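Local structure of galectin-1 (Bufo arenarum, 1A78) at residues A[88-93]-A[97-102]. The protein binds beta-galactosides, and probably a range of complex carbohydrates, as a homodimeric lectin, and may regulate apoptosis and cell differentiation. Sequence-based numbering, arbitrary orientation.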
loop_
_atom_site.group_PDB
_atom_site.type_symbol
_atom_site.label_atom_id
_atom_site.label_comp_id
_atom_site.label_asym_id
_atom_site.label_seq_id
_atom_site.Cartn_x
_atom_site.Cartn_y
_atom_site.Cartn_z
ATOM N N VAL A 88 12.552 -1.153 -6.009
ATOM C CA VAL A 88 12.765 -2.582 -6.244
ATOM C C VAL A 88 11.458 -3.183 -6.771
ATOM O O VAL A 88 10.376 -2.751 -6.373
ATOM C CB VAL A 88 13.163 -3.349 -4.901
ATOM C CG1 VAL A 88 13.726 -4.741 -5.214
ATOM C CG2 VAL A 88 14.169 -2.553 -4.079
ATOM N N CYS A 89 11.559 -4.198 -7.621
ATOM C CA CYS A 89 10.391 -4.863 -8.162
ATOM C C CYS A 89 10.547 -6.353 -7.944
ATOM O O CYS A 89 11.652 -6.887 -7.996
ATOM C CB CYS A 89 10.250 -4.564 -9.638
ATOM S SG CYS A 89 10.598 -2.859 -9.970
ATOM N N PHE A 90 9.431 -7.003 -7.646
ATOM C CA PHE A 90 9.388 -8.423 -7.382
ATOM C C PHE A 90 8.325 -9.000 -8.273
ATOM O O PHE A 90 7.168 -8.591 -8.221
ATOM C CB PHE A 90 8.984 -8.693 -5.922
ATOM C CG PHE A 90 9.757 -7.919 -4.935
ATOM C CD1 PHE A 90 9.366 -6.641 -4.586
ATOM C CD2 PHE A 90 10.915 -8.450 -4.375
ATOM C CE1 PHE A 90 10.125 -5.882 -3.693
ATOM C CE2 PHE A 90 11.688 -7.708 -3.476
ATOM C CZ PHE A 90 11.300 -6.425 -3.136
ATOM N N GLU A 91 8.710 -10.002 -9.035
ATOM C CA GLU A 91 7.825 -10.664 -9.942
ATOM C C GLU A 91 7.648 -12.047 -9.367
ATOM O O GLU A 91 8.627 -12.714 -9.037
ATOM C CB GLU A 91 8.488 -10.725 -11.311
ATOM C CG GLU A 91 7.613 -11.245 -12.426
ATOM C CD GLU A 91 8.437 -11.544 -13.658
ATOM O OE1 GLU A 91 9.176 -10.646 -14.139
ATOM O OE2 GLU A 91 8.395 -12.700 -14.112
ATOM N N TYR A 92 6.401 -12.489 -9.260
ATOM C CA TYR A 92 6.091 -13.787 -8.691
ATOM C C TYR A 92 5.752 -14.798 -9.760
ATOM O O TYR A 92 4.901 -14.562 -10.606
ATOM C CB TYR A 92 4.925 -13.638 -7.705
ATOM C CG TYR A 92 4.408 -14.910 -7.080
ATOM C CD1 TYR A 92 5.263 -15.974 -6.769
ATOM C CD2 TYR A 92 3.060 -15.040 -6.754
ATOM C CE1 TYR A 92 4.781 -17.121 -6.149
ATOM C CE2 TYR A 92 2.572 -16.192 -6.131
ATOM C CZ TYR A 92 3.433 -17.220 -5.830
ATOM O OH TYR A 92 2.946 -18.343 -5.195
ATOM N N GLN A 93 6.484 -15.902 -9.741
ATOM C CA GLN A 93 6.279 -17.020 -10.640
ATOM C C GLN A 93 6.096 -18.192 -9.652
ATOM O O GLN A 93 6.590 -18.138 -8.528
ATOM C CB GLN A 93 7.499 -17.187 -11.535
ATOM C CG GLN A 93 7.776 -15.975 -12.465
ATOM C CD GLN A 93 6.768 -15.851 -13.623
ATOM O OE1 GLN A 93 6.198 -16.841 -14.071
ATOM N NE2 GLN A 93 6.540 -14.631 -14.090
ATOM N N ILE A 97 10.863 -16.164 -7.348
ATOM C CA ILE A 97 10.483 -14.768 -7.337
ATOM C C ILE A 97 11.663 -14.066 -7.951
ATOM O O ILE A 97 12.795 -14.331 -7.573
ATOM C CB ILE A 97 10.249 -14.249 -5.903
ATOM C CG1 ILE A 97 8.987 -14.911 -5.329
ATOM C CG2 ILE A 97 10.163 -12.724 -5.903
ATOM C CD1 ILE A 97 8.705 -14.648 -3.856
ATOM N N ILE A 98 11.421 -13.245 -8.960
ATOM C CA ILE A 98 12.489 -12.519 -9.615
ATOM C C ILE A 98 12.551 -11.114 -9.026
ATOM O O ILE A 98 11.522 -10.444 -8.935
ATOM C CB ILE A 98 12.251 -12.489 -11.139
ATOM C CG1 ILE A 98 12.343 -13.920 -11.676
ATOM C CG2 ILE A 98 13.244 -11.556 -11.835
ATOM C CD1 ILE A 98 11.438 -14.234 -12.875
ATOM N N ILE A 99 13.737 -10.704 -8.568
ATOM C CA ILE A 99 13.949 -9.382 -7.987
ATOM C C ILE A 99 14.763 -8.536 -8.986
ATOM O O ILE A 99 15.817 -8.976 -9.447
ATOM C CB ILE A 99 14.725 -9.464 -6.637
ATOM C CG1 ILE A 99 14.001 -10.375 -5.627
ATOM C CG2 ILE A 99 14.872 -8.069 -6.032
ATOM C CD1 ILE A 99 14.373 -11.835 -5.668
ATOM N N LYS A 100 14.282 -7.333 -9.316
ATOM C CA LYS A 100 14.970 -6.470 -10.265
ATOM C C LYS A 100 15.180 -5.104 -9.657
ATOM O O LYS A 100 14.316 -4.585 -8.948
ATOM C CB LYS A 100 14.197 -6.359 -11.580
ATOM C CG LYS A 100 13.162 -7.458 -11.791
ATOM C CD LYS A 100 12.877 -7.730 -13.268
ATOM C CE LYS A 100 11.704 -8.724 -13.452
ATOM N NZ LYS A 100 11.408 -9.074 -14.902
ATOM N N PHE A 101 16.350 -4.536 -9.924
ATOM C CA PHE A 101 16.744 -3.242 -9.392
ATOM C C PHE A 101 16.665 -2.216 -10.497
ATOM O O PHE A 101 16.803 -2.556 -11.674
ATOM C CB PHE A 101 18.181 -3.329 -8.838
ATOM C CG PHE A 101 18.353 -4.379 -7.763
ATOM C CD1 PHE A 101 17.637 -4.297 -6.568
ATOM C CD2 PHE A 101 19.146 -5.497 -7.986
ATOM C CE1 PHE A 101 17.701 -5.311 -5.630
ATOM C CE2 PHE A 101 19.220 -6.520 -7.053
ATOM C CZ PHE A 101 18.493 -6.428 -5.875
ATOM N N SER A 102 16.451 -0.958 -10.129
ATOM C CA SER A 102 16.361 0.108 -11.120
ATOM C C SER A 102 17.611 0.084 -11.986
ATOM O O SER A 102 17.591 0.471 -13.156
ATOM C CB SER A 102 16.232 1.457 -10.428
ATOM O OG SER A 102 17.177 1.572 -9.387
#
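Glu91 and Ile98 face each other as a hydrogen-bonded antiparallel pair, the N-H and C=O of each residue used on the other: Glu91 N reaches Ile98 O at 2.8 Å, and Ile98 N reaches Glu91 O at the same distance. Cys89 and Lys100 repeat the pattern, with Cys89 N to Lys100 O at 3.1 Å and Lys100 N to Cys89 O at 3.0 Å. Three of these carbonyls also receive a CA-H...O contact: Cys89 O from Ile99, Ile98 O from Phe90 and Glu91 O from Ile97. At the non-hydrogen-bonded positions, Val88 and Phe90 bond to Ile20 and Val18 of strand 16-23, and Ile97 to Phe109 of strand 106-110, so both hairpin strands lie inside the five-stranded sheet.

On the face that carries Cys89, Glu91, Ile98 and Lys100, the carboxylate of Glu91 has a partner for each oxygen. Lys100 NZ meets OE1 of Glu91 nearly end-on in a 2.8 Å salt bridge, the lysine chain extended beyond CG to span the diagonal between neighbouring pairs. Gln93 NE2 comes to OE2 of Glu91 from the anti side but 18° out of the carboxylate plane, in a bent bond of 2.7 Å, its chain folded back by a chi2 of -72°. These two bonds should limit rotation of the carboxylate, and the nearby ammonium would probably favour the ionised carboxylate.

The opposite face, toward the sandwich interior, is apolar. CG1 of Val88 lies alongside CG2 of Ile99 at 3.6 Å, while CG1 of the same isoleucine slants against the Phe90 ring. Leu44 and Phe46 of strand 41-49, in the galactoside-binding sheet, pack against this layer. Tyr92 brings the polar exception, its OH hydrogen-bonded to Leu115 O. The chemistry thus divides by face, with the Glu91-Lys100 pair and its Gln93 bond on one, beside Ile98 and Cys89, and hydrocarbon packing between the two sheets of the galectin beta-sandwich.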